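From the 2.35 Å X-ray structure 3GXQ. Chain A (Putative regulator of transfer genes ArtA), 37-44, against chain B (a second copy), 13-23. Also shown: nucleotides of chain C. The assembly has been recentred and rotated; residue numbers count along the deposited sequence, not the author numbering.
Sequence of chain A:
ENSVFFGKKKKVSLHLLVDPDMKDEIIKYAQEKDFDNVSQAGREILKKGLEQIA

Chain A, residues 37-44: NVSQAGRE
Chain B (13-23) SLHLLVDPDMK

How do the two backbones lie against each other? Chain A enters a helix at V38(A), which runs through E44(A) with phi/psi near -65/-40, while S13(B) to V18(B) form an extended strand, followed after D19(B) by a helix from P20(B). The helix and strand axes approach to 7.5 Å, their directions 73° apart. S39(A) CA lies 4.7 Å from L16(B) CA, and R43(A) CA 6.5 Å from V18(B) CA, so one helical turn advances across two strand residues.

What fills the closest part of the crossing? S39(A) (chi1 p) and L16(B) (chi1 46°, chi2 -5°) point toward each other, S39(A) CB reaching L16(B) CB at 3.2 Å. One turn on, G42(A) leaves room for the leucine: its C is 4.1 Å from L16(B) CD2, and an ideal CB there would clash with that methyl at 2.9 Å. V38(A) (t) adds an apolar contact, CG1 to L14(B) CD1 at 4.2 Å.

How does R43(A) join the chains? Its extended side chain (m, t, t, chi4 93°) carries the guanidinium to the strand backbone, where NE donates to L17(B) O at 2.5 Å and NH2 makes a weak bond to the same O at 3.2 Å. Its aliphatic base remains in apolar company, with CB 3.8 Å from M22(B) CE; that methionine is t, t, p.

How does DNA frame this contact? R43(A) NH2 also donates to DA3 OP1 at 2.9 Å, linking strand carbonyl and phosphate through one charged group. At the helix start, N37(A) (t) caps Q40(A) N through OD1 at 3.0 Å, while V38(A) N and S39(A) N each bond DT4, to OP1 and OP2 respectively, both at 2.8 Å. H15(B) (t) points away from the helix, and its ND1 donates to DG5 N7 at 2.9 Å.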

ATOM      1  N   ASN A  37      -5.718  10.088   7.880  1.00 28.24           N
ATOM      2  CA  ASN A  37      -4.608   9.226   8.286  1.00 27.35           C
ATOM      3  C   ASN A  37      -4.287   8.385   7.055  1.00 25.20           C
ATOM      4  O   ASN A  37      -4.984   7.428   6.781  1.00 24.67           O
ATOM      5  CB  ASN A  37      -5.001   8.290   9.431  1.00 27.01           C
ATOM      6  CG  ASN A  37      -3.818   7.485   9.949  1.00 27.72           C
ATOM      7  OD1 ASN A  37      -2.920   7.118   9.183  1.00 28.42           O
ATOM      8  ND2 ASN A  37      -3.810   7.206  11.245  1.00 24.12           N
ATOM      9  N   VAL A  38      -3.256   8.762   6.302  1.00 24.52           N
ATOM     10  CA  VAL A  38      -2.878   8.034   5.089  1.00 24.28           C
ATOM     11  C   VAL A  38      -2.443   6.577   5.331  1.00 24.17           C
ATOM     12  O   VAL A  38      -2.785   5.681   4.575  1.00 22.50           O
ATOM     13  CB  VAL A  38      -1.750   8.788   4.317  1.00 24.07           C
ATOM     14  CG1 VAL A  38      -1.201   7.935   3.201  1.00 22.08           C
ATOM     15  CG2 VAL A  38      -2.321  10.070   3.733  1.00 22.58           C
ATOM     16  N   SER A  39      -1.692   6.335   6.389  1.00 26.48           N
ATOM     17  CA  SER A  39      -1.227   4.984   6.665  1.00 29.18           C
ATOM     18  C   SER A  39      -2.416   4.075   6.995  1.00 27.59           C
ATOM     19  O   SER A  39      -2.415   2.890   6.668  1.00 26.74           O
ATOM     20  CB  SER A  39      -0.213   5.010   7.810  1.00 29.54           C
ATOM     21  OG  SER A  39      -0.843   5.270   9.046  1.00 36.56           O
ATOM     22  N   GLN A  40      -3.435   4.640   7.634  1.00 27.79           N
ATOM     23  CA  GLN A  40      -4.627   3.869   7.951  1.00 28.84           C
ATOM     24  C   GLN A  40      -5.312   3.524   6.639  1.00 27.21           C
ATOM     25  O   GLN A  40      -5.786   2.405   6.459  1.00 29.84           O
ATOM     26  CB  GLN A  40      -5.592   4.671   8.815  1.00 32.99           C
ATOM     27  CG  GLN A  40      -6.917   3.960   9.080  1.00 36.88           C
ATOM     28  CD  GLN A  40      -6.721   2.635   9.783  1.00 40.33           C
ATOM     29  OE1 GLN A  40      -5.937   2.531  10.731  1.00 45.04           O
ATOM     30  NE2 GLN A  40      -7.443   1.617   9.338  1.00 43.23           N
ATOM     31  N   ALA A  41      -5.356   4.493   5.727  1.00 24.54           N
ATOM     32  CA  ALA A  41      -5.986   4.295   4.422  1.00 24.14           C
ATOM     33  C   ALA A  41      -5.224   3.254   3.610  1.00 22.87           C
ATOM     34  O   ALA A  41      -5.814   2.478   2.871  1.00 25.22           O
ATOM     35  CB  ALA A  41      -6.048   5.625   3.659  1.00 18.64           C
ATOM     36  N   GLY A  42      -3.906   3.250   3.761  1.00 21.73           N
ATOM     37  CA  GLY A  42      -3.077   2.298   3.050  1.00 21.13           C
ATOM     38  C   GLY A  42      -3.335   0.869   3.494  1.00 21.68           C
ATOM     39  O   GLY A  42      -3.338  -0.044   2.675  1.00 21.79           O
ATOM     40  N   ARG A  43      -3.571   0.668   4.787  1.00 22.61           N
ATOM     41  CA  ARG A  43      -3.828  -0.673   5.299  1.00 26.15           C
ATOM     42  C   ARG A  43      -5.167  -1.213   4.794  1.00 25.50           C
ATOM     43  O   ARG A  43      -5.243  -2.354   4.330  1.00 25.10           O
ATOM     44  CB  ARG A  43      -3.822  -0.687   6.826  1.00 28.51           C
ATOM     45  CG  ARG A  43      -2.587  -0.095   7.459  1.00 30.81           C
ATOM     46  CD  ARG A  43      -2.538  -0.412   8.934  1.00 34.75           C
ATOM     47  NE  ARG A  43      -1.614   0.478   9.616  1.00 39.18           N
ATOM     48  CZ  ARG A  43      -1.962   1.618  10.200  1.00 39.31           C
ATOM     49  NH1 ARG A  43      -3.229   2.007  10.200  1.00 39.74           N
ATOM     50  NH2 ARG A  43      -1.035   2.385  10.754  1.00 39.45           N
ATOM     51  N   GLU A  44      -6.207  -0.386   4.874  1.00 25.41           N
ATOM     52  CA  GLU A  44      -7.547  -0.771   4.418  1.00 25.44           C
ATOM     53  C   GLU A  44      -7.506  -1.173   2.950  1.00 24.89           C
ATOM     54  O   GLU A  44      -8.078  -2.188   2.566  1.00 27.63           O
ATOM     55  CB  GLU A  44      -8.533   0.385   4.579  1.00 22.74           C
ATOM     56  CG  GLU A  44      -8.603   0.955   5.966  1.00 28.69           C
ATOM     57  CD  GLU A  44      -9.781   1.904   6.167  1.00 33.53           C
ATOM     58  OE1 GLU A  44     -10.542   2.167   5.205  1.00 35.31           O
ATOM     59  OE2 GLU A  44      -9.946   2.393   7.306  1.00 34.99           O
TER
ATOM     60  N   SER B  13       7.439   8.372  -2.579  1.00 27.62           N
ATOM     61  CA  SER B  13       7.454   7.575  -1.380  1.00 28.16           C
ATOM     62  C   SER B  13       6.137   7.465  -0.609  1.00 28.03           C
ATOM     63  O   SER B  13       5.474   8.458  -0.340  1.00 30.33           O
ATOM     64  CB  SER B  13       8.555   8.096  -0.451  1.00 27.52           C
ATOM     65  OG  SER B  13       8.520   7.416   0.796  1.00 30.71           O
ATOM     66  N   LEU B  14       5.775   6.235  -0.264  1.00 26.98           N
ATOM     67  CA  LEU B  14       4.587   5.949   0.529  1.00 26.97           C
ATOM     68  C   LEU B  14       5.179   5.208   1.714  1.00 26.88           C
ATOM     69  O   LEU B  14       5.752   4.136   1.546  1.00 26.59           O
ATOM     70  CB  LEU B  14       3.611   5.021  -0.210  1.00 28.19           C
ATOM     71  CG  LEU B  14       2.284   4.711   0.503  1.00 26.30           C
ATOM     72  CD1 LEU B  14       1.414   5.962   0.592  1.00 27.84           C
ATOM     73  CD2 LEU B  14       1.544   3.640  -0.265  1.00 23.26           C
ATOM     74  N   HIS B  15       5.065   5.784   2.901  1.00 27.15           N
ATOM     75  CA  HIS B  15       5.606   5.167   4.098  1.00 30.01           C
ATOM     76  C   HIS B  15       4.529   4.988   5.148  1.00 30.52           C
ATOM     77  O   HIS B  15       3.988   5.966   5.644  1.00 31.98           O
ATOM     78  CB  HIS B  15       6.731   6.033   4.681  1.00 29.50           C
ATOM     79  CG  HIS B  15       7.495   5.373   5.789  1.00 29.37           C
ATOM     80  ND1 HIS B  15       8.311   6.075   6.650  1.00 27.92           N
ATOM     81  CD2 HIS B  15       7.614   4.069   6.137  1.00 28.23           C
ATOM     82  CE1 HIS B  15       8.902   5.231   7.480  1.00 27.43           C
ATOM     83  NE2 HIS B  15       8.498   4.010   7.188  1.00 26.51           N
ATOM     84  N   LEU B  16       4.222   3.743   5.498  1.00 31.94           N
ATOM     85  CA  LEU B  16       3.207   3.492   6.514  1.00 28.76           C
ATOM     86  C   LEU B  16       3.484   2.275   7.363  1.00 28.46           C
ATOM     87  O   LEU B  16       4.210   1.373   6.965  1.00 26.29           O
ATOM     88  CB  LEU B  16       1.807   3.360   5.881  1.00 30.72           C
ATOM     89  CG  LEU B  16       1.405   2.540   4.630  1.00 32.00           C
ATOM     90  CD1 LEU B  16       2.598   1.917   3.954  1.00 31.74           C
ATOM     91  CD2 LEU B  16       0.411   1.478   5.036  1.00 30.56           C
ATOM     92  N   LEU B  17       2.883   2.255   8.545  1.00 27.29           N
ATOM     93  CA  LEU B  17       3.036   1.136   9.453  1.00 28.79           C
ATOM     94  C   LEU B  17       1.930   0.129   9.141  1.00 29.91           C
ATOM     95  O   LEU B  17       0.784   0.513   8.885  1.00 31.62           O
ATOM     96  CB  LEU B  17       2.930   1.615  10.904  1.00 26.99           C
ATOM     97  CG  LEU B  17       4.031   2.562  11.386  1.00 28.75           C
ATOM     98  CD1 LEU B  17       3.642   3.190  12.688  1.00 29.75           C
ATOM     99  CD2 LEU B  17       5.315   1.806  11.559  1.00 30.68           C
ATOM    100  N   VAL B  18       2.282  -1.153   9.140  1.00 27.99           N
ATOM    101  CA  VAL B  18       1.316  -2.211   8.879  1.00 28.69           C
ATOM    102  C   VAL B  18       1.448  -3.293   9.941  1.00 30.18           C
ATOM    103  O   VAL B  18       2.513  -3.452  10.550  1.00 28.27           O
ATOM    104  CB  VAL B  18       1.519  -2.848   7.488  1.00 27.94           C
ATOM    105  CG1 VAL B  18       1.359  -1.784   6.397  1.00 23.99           C
ATOM    106  CG2 VAL B  18       2.884  -3.524   7.405  1.00 26.76           C
ATOM    107  N   ASP B  19       0.362  -4.021  10.185  1.00 30.97           N
ATOM    108  CA  ASP B  19       0.400  -5.095  11.168  1.00 32.76           C
ATOM    109  C   ASP B  19       1.376  -6.111  10.607  1.00 30.42           C
ATOM    110  O   ASP B  19       1.404  -6.340   9.397  1.00 32.28           O
ATOM    111  CB  ASP B  19      -0.992  -5.723  11.361  1.00 35.40           C
ATOM    112  CG  ASP B  19      -1.973  -4.782  12.059  1.00 40.09           C
ATOM    113  OD1 ASP B  19      -1.652  -4.261  13.150  1.00 40.82           O
ATOM    114  OD2 ASP B  19      -3.075  -4.560  11.518  1.00 43.02           O
ATOM    115  N   PRO B  20       2.206  -6.706  11.470  1.00 30.02           N
ATOM    116  CA  PRO B  20       3.203  -7.705  11.063  1.00 29.72           C
ATOM    117  C   PRO B  20       2.630  -8.849  10.235  1.00 30.60           C
ATOM    118  O   PRO B  20       3.290  -9.391   9.348  1.00 30.02           O
ATOM    119  CB  PRO B  20       3.794  -8.172  12.394  1.00 28.12           C
ATOM    120  CG  PRO B  20       2.709  -7.853  13.401  1.00 30.57           C
ATOM    121  CD  PRO B  20       2.212  -6.519  12.929  1.00 29.20           C
ATOM    122  N   ASP B  21       1.387  -9.204  10.532  1.00 31.45           N
ATOM    123  CA  ASP B  21       0.694 -10.268   9.819  1.00 32.86           C
ATOM    124  C   ASP B  21       0.431  -9.860   8.364  1.00 31.76           C
ATOM    125  O   ASP B  21       0.560 -10.664   7.443  1.00 31.17           O
ATOM    126  CB  ASP B  21      -0.632 -10.583  10.527  1.00 36.72           C
ATOM    127  CG  ASP B  21      -1.383  -9.319  10.959  1.00 40.52           C
ATOM    128  OD1 ASP B  21      -0.889  -8.606  11.864  1.00 41.70           O
ATOM    129  OD2 ASP B  21      -2.456  -9.030  10.387  1.00 41.87           O
ATOM    130  N   MET B  22       0.072  -8.601   8.152  1.00 31.24           N
ATOM    131  CA  MET B  22      -0.195  -8.141   6.800  1.00 30.57           C
ATOM    132  C   MET B  22       1.087  -8.047   5.995  1.00 29.14           C
ATOM    133  O   MET B  22       1.100  -8.346   4.803  1.00 25.89           O
ATOM    134  CB  MET B  22      -0.900  -6.783   6.822  1.00 32.51           C
ATOM    135  CG  MET B  22      -1.144  -6.171   5.437  1.00 34.17           C
ATOM    136  SD  MET B  22      -2.316  -4.778   5.454  1.00 38.68           S
ATOM    137  CE  MET B  22      -1.362  -3.567   6.173  1.00 35.26           C
ATOM    138  N   LYS B  23       2.174  -7.643   6.645  1.00 30.34           N
ATOM    139  CA  LYS B  23       3.430  -7.535   5.928  1.00 30.32           C
ATOM    140  C   LYS B  23       3.891  -8.911   5.491  1.00 30.57           C
ATOM    141  O   LYS B  23       4.353  -9.079   4.364  1.00 30.27           O
ATOM    142  CB  LYS B  23       4.503  -6.858   6.777  1.00 32.49           C
ATOM    143  CG  LYS B  23       5.827  -6.704   6.025  1.00 33.76           C
ATOM    144  CD  LYS B  23       6.723  -5.609   6.601  1.00 33.05           C
ATOM    145  CE  LYS B  23       7.973  -5.411   5.741  1.00 32.46           C
ATOM    146  NZ  LYS B  23       8.799  -4.274   6.236  1.00 32.05           N
TER
ATOM    147  P    DT C   4      -0.201   9.636   7.960  1.00 32.37           P
ATOM    148  OP1  DT C   4      -1.401  10.384   7.524  1.00 36.26           O
ATOM    149  OP2  DT C   4      -0.030   8.225   7.571  1.00 34.66           O
ATOM    150  O5'  DT C   4       1.074  10.466   7.517  1.00 37.56           O
ATOM    151  C5'  DT C   4       2.153  10.618   8.422  1.00 43.01           C
ATOM    152  C4'  DT C   4       2.958  11.847   8.091  1.00 43.93           C
ATOM    153  O4'  DT C   4       4.135  11.809   8.922  1.00 44.62           O
ATOM    154  C3'  DT C   4       3.480  11.868   6.663  1.00 47.47           C
ATOM    155  O3'  DT C   4       3.665  13.221   6.257  1.00 48.73           O
ATOM    156  C2'  DT C   4       4.779  11.094   6.765  1.00 44.57           C
ATOM    157  C1'  DT C   4       5.279  11.454   8.156  1.00 45.01           C
ATOM    158  N1   DT C   4       5.952  10.346   8.866  1.00 45.58           N
ATOM    159  C2   DT C   4       6.975  10.665   9.730  1.00 45.39           C
ATOM    160  O2   DT C   4       7.339  11.808   9.936  1.00 45.75           O
ATOM    161  N3   DT C   4       7.557   9.590  10.352  1.00 46.62           N
ATOM    162  C4   DT C   4       7.226   8.255  10.197  1.00 47.17           C
ATOM    163  O4   DT C   4       7.851   7.391  10.817  1.00 46.07           O
ATOM    164  C5   DT C   4       6.135   7.992   9.281  1.00 45.14           C
ATOM    165  C7   DT C   4       5.698   6.576   9.061  1.00 42.63           C
ATOM    166  C6   DT C   4       5.563   9.037   8.667  1.00 43.42           C
ATOM    167  P    DA C   3      -0.435   5.014  12.321  1.00 32.70           P
ATOM    168  OP1  DA C   3      -1.830   4.964  11.820  1.00 31.09           O
ATOM    169  OP2  DA C   3       0.564   4.054  11.796  1.00 31.89           O
ATOM    170  O5'  DA C   3       0.147   6.460  12.007  1.00 33.42           O
ATOM    171  C5'  DA C   3      -0.467   7.619  12.551  1.00 32.48           C
ATOM    172  C4'  DA C   3      -0.034   8.845  11.785  1.00 32.89           C
ATOM    173  O4'  DA C   3       1.261   9.303  12.255  1.00 33.97           O
ATOM    174  C3'  DA C   3       0.165   8.537  10.307  1.00 33.09           C
ATOM    175  O3'  DA C   3      -0.127   9.710   9.553  1.00 34.48           O
ATOM    176  C2'  DA C   3       1.631   8.133  10.241  1.00 35.28           C
ATOM    177  C1'  DA C   3       2.261   9.065  11.274  1.00 35.08           C
ATOM    178  N9   DA C   3       3.454   8.571  11.963  1.00 37.76           N
ATOM    179  C8   DA C   3       3.782   7.271  12.254  1.00 38.48           C
ATOM    180  N7   DA C   3       4.897   7.144  12.932  1.00 39.82           N
ATOM    181  C5   DA C   3       5.345   8.448  13.088  1.00 40.26           C
ATOM    182  C6   DA C   3       6.481   8.994  13.726  1.00 39.30           C
ATOM    183  N6   DA C   3       7.402   8.262  14.354  1.00 40.77           N
ATOM    184  N1   DA C   3       6.634  10.336  13.698  1.00 39.45           N
ATOM    185  C2   DA C   3       5.708  11.071  13.069  1.00 39.15           C
ATOM    186  N3   DA C   3       4.601  10.677  12.435  1.00 39.86           N
ATOM    187  C4   DA C   3       4.473   9.338  12.483  1.00 39.71           C
ATOM    188  P    DG C   5       4.063  13.545   4.741  1.00 54.88           P
ATOM    189  OP1  DG C   5       3.210  14.646   4.215  1.00 55.91           O
ATOM    190  OP2  DG C   5       4.148  12.255   4.002  1.00 54.25           O
ATOM    191  O5'  DG C   5       5.535  14.114   4.883  1.00 53.55           O
ATOM    192  C5'  DG C   5       6.638  13.339   4.477  1.00 54.67           C
ATOM    193  C4'  DG C   5       7.899  13.910   5.066  1.00 55.60           C
ATOM    194  O4'  DG C   5       8.287  13.105   6.209  1.00 55.13           O
ATOM    195  C3'  DG C   5       9.043  13.776   4.072  1.00 56.60           C
ATOM    196  O3'  DG C   5       9.972  14.831   4.287  1.00 57.24           O
ATOM    197  C2'  DG C   5       9.616  12.409   4.389  1.00 54.89           C
ATOM    198  C1'  DG C   5       9.455  12.361   5.894  1.00 55.18           C
ATOM    199  N9   DG C   5       9.341  11.030   6.481  1.00 55.43           N
ATOM    200  C8   DG C   5       8.523   9.999   6.087  1.00 54.50           C
ATOM    201  N7   DG C   5       8.681   8.918   6.806  1.00 54.87           N
ATOM    202  C5   DG C   5       9.657   9.262   7.732  1.00 55.50           C
ATOM    203  C6   DG C   5      10.250   8.501   8.778  1.00 57.57           C
ATOM    204  O6   DG C   5      10.024   7.325   9.106  1.00 56.96           O
ATOM    205  N1   DG C   5      11.199   9.246   9.476  1.00 57.14           N
ATOM    206  C2   DG C   5      11.537  10.548   9.204  1.00 57.06           C
ATOM    207  N2   DG C   5      12.478  11.099   9.986  1.00 57.20           N
ATOM    208  N3   DG C   5      10.994  11.262   8.236  1.00 56.36           N
ATOM    209  C4   DG C   5      10.069  10.563   7.547  1.00 55.69           C